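Local coordinates for protein putative esterase PA1618 (Pseudomonas aeruginosa, PDB 4QD9) that probably hydrolyses acyl-CoA thioesters, possibly 1,4-dihydroxy-2-naphthoyl-CoA, as a hotdog-fold thioesterase of the PaaI family, at residues Trp4-Asp9 and Val75-Tyr80; Glu11-Ser16 and Ile27-Phe32; Val100-Arg105 and Ile118-Asp123; Thr113-Ile118 and Arg132-Val137. One frame throughout, in Å; residues are numbered along the deposited sequence.

Contact 1 of 4, residues Trp4-Asp9 and Val75-Tyr80; sequences WRQTPD and VDTSQY
Q6 makes the hydrogen bond of this contact. Its NE2 donates to V75 O at 3.1 Å, and the N-H points at the oxygen with an angle of 161°. The bond lies in the carbonyl plane of V75 and close to the amide plane of Q6. The other end of the same amide is used as well: Q6 OE1 accepts from R5 NH1 at 2.8 Å, a bond that helps hold the guanidinium in its rotation.

The charged pair is R5 and D76. The R5 chain runs extended from CG to NE, with CG anti to the backbone N (chi1 -177°). It passes V75 O, 3.4 Å from R5 CD, and lays the guanidinium flat over D76. The guanidinium and carboxylate planes are 14° apart and stacked. R5 NH2 to D76 OD1 is a long 3.7 Å, so the attraction is one of charge and no N-H points at the oxygen. A water accepts from R5 NH1 and donates weakly to D76 OD1.

Within its own loop D76 OD1 accepts from S78 OG on the syn side and from S78 N, 3.0 Å away, from above the carboxylate plane. This last bond closes an Asx turn, in the surface loop that leads from helix 56-72 into strand 80-91.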
loop_
_atom_site.group_PDB
_atom_site.type_symbol
_atom_site.label_atom_id
_atom_site.label_comp_id
_atom_site.label_asym_id
_atom_site.label_seq_id
_atom_site.Cartn_x
_atom_site.Cartn_y
_atom_site.Cartn_z
ATOM N N TRP A 4 -1.592 23.618 -9.621
ATOM C CA TRP A 4 -1.705 23.776 -8.174
ATOM C C TRP A 4 -2.483 25.005 -7.763
ATOM O O TRP A 4 -2.402 26.037 -8.428
ATOM C CB TRP A 4 -0.298 23.855 -7.574
ATOM C CG TRP A 4 0.594 22.800 -8.133
ATOM C CD1 TRP A 4 1.696 22.984 -8.919
ATOM C CD2 TRP A 4 0.438 21.383 -7.981
ATOM N NE1 TRP A 4 2.241 21.769 -9.255
ATOM C CE2 TRP A 4 1.484 20.769 -8.697
ATOM C CE3 TRP A 4 -0.484 20.575 -7.302
ATOM C CZ2 TRP A 4 1.646 19.375 -8.746
ATOM C CZ3 TRP A 4 -0.336 19.197 -7.362
ATOM C CH2 TRP A 4 0.724 18.609 -8.081
ATOM N N ARG A 5 -3.225 24.889 -6.662
ATOM C CA ARG A 5 -3.832 26.042 -5.998
ATOM C C ARG A 5 -2.848 26.606 -4.976
ATOM O O ARG A 5 -2.499 27.787 -5.027
ATOM C CB ARG A 5 -5.129 25.639 -5.304
ATOM C CG ARG A 5 -5.869 26.802 -4.651
ATOM C CD ARG A 5 -7.136 26.310 -3.977
ATOM N NE ARG A 5 -8.071 27.383 -3.647
ATOM C CZ ARG A 5 -8.128 27.989 -2.468
ATOM N NH1 ARG A 5 -7.276 27.652 -1.501
ATOM N NH2 ARG A 5 -9.032 28.939 -2.255
ATOM N N GLN A 6 -2.418 25.757 -4.043
ATOM C CA GLN A 6 -1.314 26.080 -3.145
ATOM C C GLN A 6 0.008 25.722 -3.817
ATOM O O GLN A 6 0.192 24.591 -4.269
ATOM C CB GLN A 6 -1.438 25.294 -1.834
ATOM C CG GLN A 6 -2.521 25.776 -0.874
ATOM C CD GLN A 6 -3.947 25.470 -1.337
ATOM O OE1 GLN A 6 -4.785 26.374 -1.414
ATOM N NE2 GLN A 6 -4.234 24.190 -1.625
ATOM N N THR A 7 0.930 26.679 -3.897
ATOM C CA THR A 7 2.262 26.394 -4.434
ATOM C C THR A 7 2.928 25.332 -3.567
ATOM O O THR A 7 2.980 25.472 -2.345
ATOM C CB THR A 7 3.152 27.649 -4.471
ATOM O OG1 THR A 7 2.529 28.647 -5.286
ATOM C CG2 THR A 7 4.525 27.321 -5.046
ATOM N N PRO A 8 3.417 24.251 -4.193
ATOM C CA PRO A 8 4.035 23.194 -3.383
ATOM C C PRO A 8 5.252 23.739 -2.638
ATOM O O PRO A 8 6.038 24.494 -3.213
ATOM C CB PRO A 8 4.457 22.151 -4.427
ATOM C CG PRO A 8 3.570 22.426 -5.636
ATOM C CD PRO A 8 3.398 23.916 -5.632
ATOM N N ASP A 9 5.372 23.374 -1.369
ATOM C CA ASP A 9 6.511 23.770 -0.545
ATOM C C ASP A 9 7.112 22.475 -0.008
ATOM O O ASP A 9 6.538 21.853 0.886
ATOM C CB ASP A 9 6.034 24.675 0.600
ATOM C CG ASP A 9 7.168 25.163 1.496
ATOM O OD1 ASP A 9 8.122 24.403 1.766
ATOM O OD2 ASP A 9 7.085 26.315 1.963
ATOM N N VAL A 75 -7.066 21.647 -3.824
ATOM C CA VAL A 75 -8.393 22.056 -3.321
ATOM C C VAL A 75 -8.355 23.270 -2.402
ATOM O O VAL A 75 -7.308 23.631 -1.871
ATOM C CB VAL A 75 -9.129 20.912 -2.569
ATOM C CG1 VAL A 75 -9.215 19.680 -3.433
ATOM C CG2 VAL A 75 -8.447 20.600 -1.236
ATOM N N ASP A 76 -9.515 23.893 -2.216
ATOM C CA ASP A 76 -9.667 24.911 -1.183
ATOM C C ASP A 76 -9.777 24.245 0.182
ATOM O O ASP A 76 -10.847 23.771 0.581
ATOM C CB ASP A 76 -10.898 25.784 -1.459
ATOM C CG ASP A 76 -11.175 26.789 -0.343
ATOM O OD1 ASP A 76 -10.363 26.910 0.603
ATOM O OD2 ASP A 76 -12.220 27.475 -0.419
ATOM N N THR A 77 -8.663 24.252 0.908
ATOM C CA THR A 77 -8.531 23.505 2.147
ATOM C C THR A 77 -9.266 24.167 3.309
ATOM O O THR A 77 -9.338 23.600 4.394
ATOM C CB THR A 77 -7.061 23.332 2.514
ATOM O OG1 THR A 77 -6.432 24.618 2.526
ATOM C CG2 THR A 77 -6.365 22.463 1.475
ATOM N N SER A 78 -9.813 25.357 3.081
ATOM C CA SER A 78 -10.655 25.993 4.091
ATOM C C SER A 78 -12.078 25.455 4.004
ATOM O O SER A 78 -12.886 25.670 4.910
ATOM C CB SER A 78 -10.647 27.523 3.955
ATOM O OG SER A 78 -11.212 27.957 2.729
ATOM N N GLN A 79 -12.381 24.738 2.920
ATOM C CA GLN A 79 -13.729 24.221 2.711
ATOM C C GLN A 79 -13.807 22.712 2.505
ATOM O O GLN A 79 -14.863 22.105 2.715
ATOM C CB GLN A 79 -14.376 24.910 1.514
ATOM C CG GLN A 79 -14.529 26.402 1.679
ATOM C CD GLN A 79 -15.917 26.857 1.326
ATOM O OE1 GLN A 79 -16.177 27.264 0.196
ATOM N NE2 GLN A 79 -16.830 26.774 2.288
ATOM N N TYR A 80 -12.701 22.117 2.072
ATOM C CA TYR A 80 -12.714 20.704 1.678
ATOM C C TYR A 80 -11.513 19.967 2.210
ATOM O O TYR A 80 -10.472 20.565 2.444
ATOM C CB TYR A 80 -12.715 20.568 0.151
ATOM C CG TYR A 80 -13.914 21.179 -0.516
ATOM C CD1 TYR A 80 -15.159 20.584 -0.415
ATOM C CD2 TYR A 80 -13.801 22.350 -1.251
ATOM C CE1 TYR A 80 -16.262 21.135 -1.018
ATOM C CE2 TYR A 80 -14.906 22.915 -1.859
ATOM C CZ TYR A 80 -16.132 22.300 -1.737
ATOM O OH TYR A 80 -17.234 22.849 -2.342
HETATM O O HOH W 1 -7.643 28.619 1.451
#

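Contact 2 of 4, residues Glu11-Ser16 and Ile27-Phe32; sequences EQLNAS and IRFEAF
Helix 11-15 and strand 28-32 run nearly antiparallel, with 164° between their directions. Their axes come within 7.7 Å of each other. The closest CA atoms are those of N14 and F29, 6.1 Å apart, and these two residues carry the polar part of the contact.

The N14 amide docks on the backbone of F29 with both of its ends. F29 N donates to N14 OD1 at 2.7 Å, and N14 ND2 donates to F29 O at 3.1 Å. Both bonds are close to straight. Each acceptor is met on a lone pair in its carbonyl plane. The side chain thus takes both polar backbone groups of one strand residue, much as a neighbouring strand would. This pair of bonds fixes which way round the amide lies, oxygen to F29 N and nitrogen to F29 O. F29 belongs to strand 28-32, which pairs with strand 36-42 in the antiparallel sheet of the hotdog fold. E30 and A31 both face T38 across that pairing, a classic beta bulge.

The apolar part lies beside the amide. L13 CB sits over one face of the F29 ring, 4.2 Å from the centroid, in a CH-pi contact offset toward the rim. L13 CD2 reaches F29 CD2 at 4.0 Å. N14 OD1 comes at the ring edge, in plane, 3.5 Å from F29 CD1. F29 CG is anti to the carbonyl carbon (chi1 -72°), which turns the ring toward the helix. M69 of helix 56-72 touches both L13 and F29, and L66 also packs on F29.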
loop_
_atom_site.group_PDB
_atom_site.type_symbol
_atom_site.label_atom_id
_atom_site.label_comp_id
_atom_site.label_asym_id
_atom_site.label_seq_id
_atom_site.Cartn_x
_atom_site.Cartn_y
_atom_site.Cartn_z
ATOM N N GLU A 11 9.738 21.595 1.834
ATOM C CA GLU A 11 10.058 21.517 3.254
ATOM C C GLU A 11 8.800 21.251 4.078
ATOM O O GLU A 11 8.814 20.441 5.003
ATOM C CB GLU A 11 10.729 22.814 3.735
ATOM C CG GLU A 11 11.513 22.653 5.029
ATOM C CD GLU A 11 12.838 21.934 4.828
ATOM O OE1 GLU A 11 13.355 21.928 3.685
ATOM O OE2 GLU A 11 13.366 21.364 5.809
ATOM N N GLN A 12 7.713 21.935 3.724
ATOM C CA GLN A 12 6.444 21.782 4.418
ATOM C C GLN A 12 5.852 20.409 4.171
ATOM O O GLN A 12 5.311 19.791 5.082
ATOM C CB GLN A 12 5.447 22.828 3.929
ATOM C CG GLN A 12 5.585 24.189 4.565
ATOM C CD GLN A 12 4.565 25.172 4.017
ATOM O OE1 GLN A 12 3.355 24.925 4.072
ATOM N NE2 GLN A 12 5.046 26.284 3.469
ATOM N N LEU A 13 5.937 19.947 2.928
ATOM C CA LEU A 13 5.397 18.631 2.593
ATOM C C LEU A 13 6.121 17.570 3.410
ATOM O O LEU A 13 5.494 16.704 4.035
ATOM C CB LEU A 13 5.529 18.356 1.094
ATOM C CG LEU A 13 4.415 18.812 0.143
ATOM C CD1 LEU A 13 3.762 20.098 0.564
ATOM C CD2 LEU A 13 4.922 18.917 -1.301
ATOM N N ASN A 14 7.446 17.651 3.427
ATOM C CA ASN A 14 8.241 16.713 4.207
ATOM C C ASN A 14 8.015 16.816 5.711
ATOM O O ASN A 14 7.854 15.801 6.391
ATOM C CB ASN A 14 9.724 16.854 3.840
ATOM C CG ASN A 14 10.015 16.329 2.435
ATOM O OD1 ASN A 14 9.504 15.274 2.040
ATOM N ND2 ASN A 14 10.818 17.063 1.674
ATOM N N ALA A 15 7.995 18.037 6.241
ATOM C CA ALA A 15 7.785 18.227 7.672
ATOM C C ALA A 15 6.421 17.719 8.145
ATOM O O ALA A 15 6.284 17.260 9.274
ATOM C CB ALA A 15 7.962 19.714 8.050
ATOM N N SER A 16 5.414 17.814 7.287
ATOM C CA SER A 16 4.058 17.436 7.678
ATOM C C SER A 16 3.912 15.930 7.905
ATOM O O SER A 16 2.922 15.482 8.491
ATOM C CB SER A 16 3.041 17.926 6.645
ATOM O OG SER A 16 3.202 17.256 5.404
ATOM N N ILE A 27 9.901 8.495 3.181
ATOM C CA ILE A 27 9.411 9.159 1.974
ATOM C C ILE A 27 9.865 10.614 1.968
ATOM O O ILE A 27 9.783 11.303 2.985
ATOM C CB ILE A 27 7.871 9.067 1.865
ATOM C CG1 ILE A 27 7.466 7.614 1.622
ATOM C CG2 ILE A 27 7.340 9.986 0.740
ATOM C CD1 ILE A 27 5.949 7.364 1.680
ATOM N N ARG A 28 10.359 11.062 0.822
ATOM C CA ARG A 28 10.907 12.409 0.675
ATOM C C ARG A 28 10.279 13.047 -0.556
ATOM O O ARG A 28 10.425 12.528 -1.668
ATOM C CB ARG A 28 12.430 12.305 0.495
ATOM C CG ARG A 28 13.157 13.613 0.130
ATOM C CD ARG A 28 14.684 13.412 0.079
ATOM N NE ARG A 28 15.141 12.757 -1.151
ATOM C CZ ARG A 28 16.259 12.035 -1.252
ATOM N NH1 ARG A 28 17.042 11.855 -0.197
ATOM N NH2 ARG A 28 16.587 11.479 -2.412
ATOM N N PHE A 29 9.568 14.158 -0.376
ATOM C CA PHE A 29 9.064 14.890 -1.535
ATOM C C PHE A 29 10.251 15.634 -2.114
ATOM O O PHE A 29 10.973 16.304 -1.369
ATOM C CB PHE A 29 7.944 15.846 -1.124
ATOM C CG PHE A 29 6.667 15.145 -0.764
ATOM C CD1 PHE A 29 6.474 14.636 0.512
ATOM C CD2 PHE A 29 5.674 14.970 -1.717
ATOM C CE1 PHE A 29 5.308 13.967 0.837
ATOM C CE2 PHE A 29 4.502 14.305 -1.403
ATOM C CZ PHE A 29 4.316 13.797 -0.126
ATOM N N GLU A 30 10.476 15.496 -3.419
ATOM C CA GLU A 30 11.754 15.893 -4.020
ATOM C C GLU A 30 11.687 17.008 -5.055
ATOM O O GLU A 30 12.656 17.744 -5.243
ATOM C CB GLU A 30 12.399 14.687 -4.696
ATOM C CG GLU A 30 12.579 13.492 -3.799
ATOM C CD GLU A 30 13.535 12.486 -4.393
ATOM O OE1 GLU A 30 13.451 12.230 -5.618
ATOM O OE2 GLU A 30 14.372 11.957 -3.629
ATOM N N ALA A 31 10.571 17.099 -5.766
ATOM C CA ALA A 31 10.483 18.016 -6.896
ATOM C C ALA A 31 9.047 18.269 -7.294
ATOM O O ALA A 31 8.154 17.490 -6.972
ATOM C CB ALA A 31 11.240 17.457 -8.090
ATOM N N PHE A 32 8.835 19.356 -8.025
ATOM C CA PHE A 32 7.526 19.630 -8.582
ATOM C C PHE A 32 7.681 20.560 -9.773
ATOM O O PHE A 32 8.660 21.307 -9.868
ATOM C CB PHE A 32 6.600 20.252 -7.529
ATOM C CG PHE A 32 6.919 21.682 -7.197
ATOM C CD1 PHE A 32 6.323 22.723 -7.904
ATOM C CD2 PHE A 32 7.781 21.985 -6.157
ATOM C CE1 PHE A 32 6.607 24.045 -7.590
ATOM C CE2 PHE A 32 8.071 23.305 -5.838
ATOM C CZ PHE A 32 7.482 24.332 -6.561
#

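Contact 3 of 4, residues Val100-Arg105 and Ile118-Asp123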
loop_
_atom_site.group_PDB
_atom_site.type_symbol
_atom_site.label_atom_id
_atom_site.label_comp_id
_atom_site.label_asym_id
_atom_site.label_seq_id
_atom_site.Cartn_x
_atom_site.Cartn_y
_atom_site.Cartn_z
ATOM N N VAL A 100 13.154 4.143 -4.804
ATOM C CA VAL A 100 12.109 4.111 -5.815
ATOM C C VAL A 100 11.509 5.512 -5.906
ATOM O O VAL A 100 11.238 6.150 -4.887
ATOM C CB VAL A 100 11.048 3.013 -5.511
ATOM C CG1 VAL A 100 10.469 3.185 -4.109
ATOM C CG2 VAL A 100 9.959 3.008 -6.577
ATOM N N THR A 101 11.356 6.012 -7.129
ATOM C CA THR A 101 10.865 7.375 -7.338
ATOM C C THR A 101 9.494 7.357 -8.011
ATOM O O THR A 101 9.295 6.647 -8.994
ATOM C CB THR A 101 11.855 8.166 -8.197
ATOM O OG1 THR A 101 13.129 8.166 -7.542
ATOM C CG2 THR A 101 11.391 9.608 -8.385
ATOM N N ALA A 102 8.554 8.140 -7.477
ATOM C CA ALA A 102 7.203 8.202 -8.037
ATOM C C ALA A 102 6.915 9.609 -8.533
ATOM O O ALA A 102 7.272 10.588 -7.878
ATOM C CB ALA A 102 6.180 7.805 -7.002
ATOM N N VAL A 103 6.265 9.699 -9.685
ATOM C CA VAL A 103 5.856 10.986 -10.248
ATOM C C VAL A 103 4.349 10.940 -10.445
ATOM O O VAL A 103 3.831 10.013 -11.067
ATOM C CB VAL A 103 6.527 11.213 -11.608
ATOM C CG1 VAL A 103 6.066 12.541 -12.239
ATOM C CG2 VAL A 103 8.033 11.187 -11.453
ATOM N N ALA A 104 3.653 11.929 -9.893
ATOM C CA ALA A 104 2.204 12.015 -10.027
ATOM C C ALA A 104 1.836 13.099 -11.021
ATOM O O ALA A 104 2.393 14.204 -10.987
ATOM C CB ALA A 104 1.561 12.310 -8.675
ATOM N N ARG A 105 0.880 12.769 -11.889
ATOM C CA ARG A 105 0.318 13.694 -12.863
ATOM C C ARG A 105 -1.197 13.564 -12.804
ATOM O O ARG A 105 -1.727 12.497 -12.500
ATOM C CB ARG A 105 0.800 13.344 -14.267
ATOM C CG ARG A 105 2.266 13.674 -14.496
ATOM C CD ARG A 105 2.758 13.176 -15.834
ATOM N NE ARG A 105 4.187 13.458 -15.983
ATOM C CZ ARG A 105 4.680 14.656 -16.294
ATOM N NH1 ARG A 105 3.862 15.686 -16.501
ATOM N NH2 ARG A 105 5.990 14.833 -16.399
ATOM N N ILE A 118 0.232 7.695 -11.322
ATOM C CA ILE A 118 1.500 7.704 -10.582
ATOM C C ILE A 118 2.438 6.646 -11.176
ATOM O O ILE A 118 2.094 5.463 -11.235
ATOM C CB ILE A 118 1.313 7.463 -9.063
ATOM C CG1 ILE A 118 0.345 8.492 -8.471
ATOM C CG2 ILE A 118 2.658 7.618 -8.331
ATOM C CD1 ILE A 118 -1.024 7.942 -8.185
ATOM N N ARG A 119 3.615 7.078 -11.628
ATOM C CA ARG A 119 4.568 6.178 -12.278
ATOM C C ARG A 119 5.791 6.036 -11.375
ATOM O O ARG A 119 6.341 7.044 -10.918
ATOM C CB ARG A 119 5.004 6.731 -13.638
ATOM C CG ARG A 119 3.882 7.136 -14.593
ATOM C CD ARG A 119 3.087 5.951 -15.077
ATOM N NE ARG A 119 2.073 6.352 -16.055
ATOM C CZ ARG A 119 2.226 6.279 -17.376
ATOM N NH1 ARG A 119 3.349 5.799 -17.898
ATOM N NH2 ARG A 119 1.244 6.673 -18.174
ATOM N N LEU A 120 6.202 4.794 -11.107
ATOM C CA LEU A 120 7.329 4.527 -10.221
ATOM C C LEU A 120 8.446 3.828 -11.006
ATOM O O LEU A 120 8.179 3.047 -11.941
ATOM C CB LEU A 120 6.917 3.666 -9.015
ATOM C CG LEU A 120 5.993 4.276 -7.948
ATOM C CD1 LEU A 120 4.584 4.432 -8.488
ATOM C CD2 LEU A 120 5.972 3.414 -6.699
ATOM N N SER A 121 9.690 4.121 -10.628
ATOM C CA SER A 121 10.850 3.459 -11.227
ATOM C C SER A 121 11.987 3.413 -10.219
ATOM O O SER A 121 12.068 4.253 -9.314
ATOM C CB SER A 121 11.309 4.213 -12.479
ATOM O OG SER A 121 11.737 5.522 -12.145
ATOM N N GLY A 122 12.863 2.424 -10.369
ATOM C CA GLY A 122 14.016 2.319 -9.501
ATOM C C GLY A 122 15.153 3.140 -10.072
ATOM O O GLY A 122 14.983 3.867 -11.060
ATOM N N ASP A 123 16.323 3.032 -9.458
ATOM C CA ASP A 123 17.442 3.864 -9.874
ATOM C C ASP A 123 17.929 3.600 -11.311
ATOM O O ASP A 123 18.539 4.479 -11.925
ATOM C CB ASP A 123 18.573 3.791 -8.842
ATOM C CG ASP A 123 18.209 4.487 -7.546
ATOM O OD1 ASP A 123 17.424 5.467 -7.596
ATOM O OD2 ASP A 123 18.692 4.061 -6.479
HETATM O O HOH W 2 14.703 5.973 -8.183
HETATM O O HOH W 3 9.951 7.654 -11.669
#
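This is an antiparallel strand pairing between 100-105 and 118-121, inside the main sheet of the chain. The strand directions differ by 162° and the axes approach to 4.6 Å. T101 with S121 and V103 with R119 are hydrogen-bonded pairs. A102 with L120 and A104 with I118 are non-hydrogen-bonded pairs. T101 N donates to S121 O at 2.9 Å, and V103 N to R119 O. The return bonds run from S121 N to T101 O and from R119 N to V103 O. CA-H...O contacts fill in between them, as from L120 CA to T101 O at 3.1 Å.

One face carries A102, A104, I118 and L120. A102 CB touches two larger side chains, L120 CG at 3.7 Å and I118 CG2 at 3.8 Å. A104 CB meets the other branch of I118, with CG1 4.0 Å away. V100 CG2 touches L120 CB at 4.0 Å. L62 and L66 of helix 56-72 cover A102.

The other face carries T101, V103, R119 and S121. A water donates to T101 O and also bonds S121 OG. A second water links T101 OG1, 2.8 Å away, with D123 OD1. The end of R119 leads away to a salt bridge with D117. An antiparallel sheet wrapped round a long central helix is the mark of the hotdog fold; here the A102, A104, I118 and L120 face is the one turned to helix 56-72.

Contact 4 of 4, residues Thr113-Ile118 and Arg132-Val137; sequences THVWDI and RLTMAV
M135 pairs with H114 across the two strands, and each donates its backbone N to the other's O at 2.9 Å. M135 CB leaves on the same face of the sheet as H114 and lies 4.1 Å from H114 O. CG, anti to the carbonyl carbon (chi1 -57°), comes to the edge of the W116 ring, near its plane, 4.1 Å from W116 CD1. Bends at chi2 and chi3 then carry SD and CE away from strand 113-118, and the side chain packs on S68 and S71 of helix 56-72 and on C82 of strand 80-91.

The same face holds H114, W116 and L133. V137 CG2 lies over one face of the H114 ring, 3.9 Å from the centroid, in a CH-pi contact. I118 CD1 reaches L133 CB at 3.8 Å. The opposite face carries V115 and R132, side by side and pointing the same way, with V115 CG1 3.8 Å from R132 CG.

H114 ND1 and W116 NE1 both bond S71 OG, so one helix hydroxyl anchors two rings of the sheet. Helix 56-72 therefore packs against the H114, W116 and M135 face. Strand 113-121 lies between strands 99-106 and 127-139, and strand 80-91 lies beyond 127-139.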
loop_
_atom_site.group_PDB
_atom_site.type_symbol
_atom_site.label_atom_id
_atom_site.label_comp_id
_atom_site.label_asym_id
_atom_site.label_seq_id
_atom_site.Cartn_x
_atom_site.Cartn_y
_atom_site.Cartn_z
ATOM N N THR A 113 -14.323 14.254 -7.145
ATOM C CA THR A 113 -13.255 13.242 -7.194
ATOM C C THR A 113 -12.051 13.753 -7.980
ATOM O O THR A 113 -12.190 14.580 -8.889
ATOM C CB THR A 113 -13.720 11.908 -7.851
ATOM O OG1 THR A 113 -14.116 12.159 -9.199
ATOM C CG2 THR A 113 -14.887 11.270 -7.095
ATOM N N HIS A 114 -10.862 13.271 -7.619
ATOM C CA HIS A 114 -9.668 13.533 -8.406
ATOM C C HIS A 114 -9.114 12.184 -8.828
ATOM O O HIS A 114 -9.208 11.219 -8.072
ATOM C CB HIS A 114 -8.586 14.206 -7.566
ATOM C CG HIS A 114 -8.913 15.597 -7.123
ATOM N ND1 HIS A 114 -8.144 16.273 -6.200
ATOM C CD2 HIS A 114 -9.911 16.443 -7.476
ATOM C CE1 HIS A 114 -8.655 17.477 -6.004
ATOM N NE2 HIS A 114 -9.730 17.602 -6.762
ATOM N N VAL A 115 -8.524 12.107 -10.014
ATOM C CA VAL A 115 -7.869 10.868 -10.437
ATOM C C VAL A 115 -6.421 11.200 -10.795
ATOM O O VAL A 115 -6.168 12.101 -11.602
ATOM C CB VAL A 115 -8.605 10.229 -11.645
ATOM C CG1 VAL A 115 -7.922 8.925 -12.069
ATOM C CG2 VAL A 115 -10.078 9.964 -11.301
ATOM N N TRP A 116 -5.472 10.490 -10.173
ATOM C CA TRP A 116 -4.045 10.722 -10.403
ATOM C C TRP A 116 -3.385 9.517 -11.046
ATOM O O TRP A 116 -3.713 8.376 -10.707
ATOM C CB TRP A 116 -3.328 10.989 -9.069
ATOM C CG TRP A 116 -3.778 12.260 -8.408
ATOM C CD1 TRP A 116 -4.740 12.387 -7.441
ATOM C CD2 TRP A 116 -3.326 13.584 -8.704
ATOM N NE1 TRP A 116 -4.897 13.714 -7.108
ATOM C CE2 TRP A 116 -4.048 14.469 -7.874
ATOM C CE3 TRP A 116 -2.370 14.109 -9.583
ATOM C CZ2 TRP A 116 -3.848 15.861 -7.900
ATOM C CZ3 TRP A 116 -2.173 15.503 -9.605
ATOM C CH2 TRP A 116 -2.914 16.352 -8.767
ATOM N N ASP A 117 -2.439 9.788 -11.943
ATOM C CA ASP A 117 -1.596 8.764 -12.573
ATOM C C ASP A 117 -0.229 8.816 -11.886
ATOM O O ASP A 117 0.391 9.875 -11.838
ATOM C CB ASP A 117 -1.495 9.086 -14.069
ATOM C CG ASP A 117 -0.410 8.302 -14.791
ATOM O OD1 ASP A 117 -0.535 7.068 -14.924
ATOM O OD2 ASP A 117 0.556 8.937 -15.266
ATOM N N ILE A 118 0.232 7.695 -11.322
ATOM C CA ILE A 118 1.500 7.704 -10.582
ATOM C C ILE A 118 2.438 6.646 -11.176
ATOM O O ILE A 118 2.094 5.463 -11.235
ATOM C CB ILE A 118 1.313 7.463 -9.063
ATOM C CG1 ILE A 118 0.345 8.492 -8.471
ATOM C CG2 ILE A 118 2.658 7.618 -8.331
ATOM C CD1 ILE A 118 -1.024 7.942 -8.185
ATOM N N ARG A 132 -2.901 3.963 -10.129
ATOM C CA ARG A 132 -3.900 5.013 -10.382
ATOM C C ARG A 132 -4.698 5.195 -9.102
ATOM O O ARG A 132 -5.064 4.215 -8.446
ATOM C CB ARG A 132 -4.781 4.687 -11.614
ATOM C CG ARG A 132 -5.570 5.915 -12.160
ATOM C CD ARG A 132 -6.253 5.649 -13.510
ATOM N NE ARG A 132 -7.374 4.724 -13.334
ATOM C CZ ARG A 132 -7.355 3.448 -13.698
ATOM N NH1 ARG A 132 -6.284 2.949 -14.310
ATOM N NH2 ARG A 132 -8.405 2.677 -13.445
ATOM N N LEU A 133 -4.917 6.452 -8.712
ATOM C CA LEU A 133 -5.501 6.774 -7.409
ATOM C C LEU A 133 -6.712 7.663 -7.623
ATOM O O LEU A 133 -6.626 8.646 -8.362
ATOM C CB LEU A 133 -4.486 7.562 -6.580
ATOM C CG LEU A 133 -4.964 8.101 -5.226
ATOM C CD1 LEU A 133 -5.352 6.969 -4.294
ATOM C CD2 LEU A 133 -3.853 8.949 -4.583
ATOM N N THR A 134 -7.818 7.324 -6.968
ATOM C CA THR A 134 -9.029 8.148 -6.997
ATOM C C THR A 134 -9.240 8.690 -5.599
ATOM O O THR A 134 -9.340 7.923 -4.650
ATOM C CB THR A 134 -10.238 7.305 -7.385
ATOM O OG1 THR A 134 -9.971 6.655 -8.634
ATOM C CG2 THR A 134 -11.497 8.168 -7.522
ATOM N N MET A 135 -9.299 10.015 -5.480
ATOM C CA MET A 135 -9.511 10.688 -4.198
ATOM C C MET A 135 -10.918 11.244 -4.187
ATOM O O MET A 135 -11.404 11.701 -5.219
ATOM C CB MET A 135 -8.544 11.866 -4.052
ATOM C CG MET A 135 -7.070 11.517 -4.173
ATOM S SD MET A 135 -6.549 10.635 -2.706
ATOM C CE MET A 135 -6.833 11.867 -1.428
ATOM N N ALA A 136 -11.583 11.186 -3.034
ATOM C CA ALA A 136 -12.870 11.858 -2.858
ATOM C C ALA A 136 -12.615 13.248 -2.290
ATOM O O ALA A 136 -11.750 13.412 -1.441
ATOM C CB ALA A 136 -13.759 11.067 -1.909
ATOM N N VAL A 137 -13.362 14.237 -2.771
ATOM C CA VAL A 137 -13.266 15.601 -2.255
ATOM C C VAL A 137 -14.472 15.794 -1.359
ATOM O O VAL A 137 -15.606 15.670 -1.830
ATOM C CB VAL A 137 -13.316 16.645 -3.380
ATOM C CG1 VAL A 137 -13.116 18.051 -2.795
ATOM C CG2 VAL A 137 -12.261 16.351 -4.435
#

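Contacts 3 and 4 share I118 and follow one another along strand 113-121, their centres about 16 Å apart. They meet at R105 O and D117 N, 2.9 Å apart, a probable hydrogen bond. Contact 2 reaches the same sheet through strand 28-32, with its centre about 15 Å from that of contact 3 and about 19 Å from that of contact 4. Contact 1 lies at the surface. It packs on contact 4, where V75 CG1 is 3.4 Å from H114 CE1, and on contact 2, where P8 O is 3.5 Å from F32 CE2. Helix 56-72 touches residues of all four contacts.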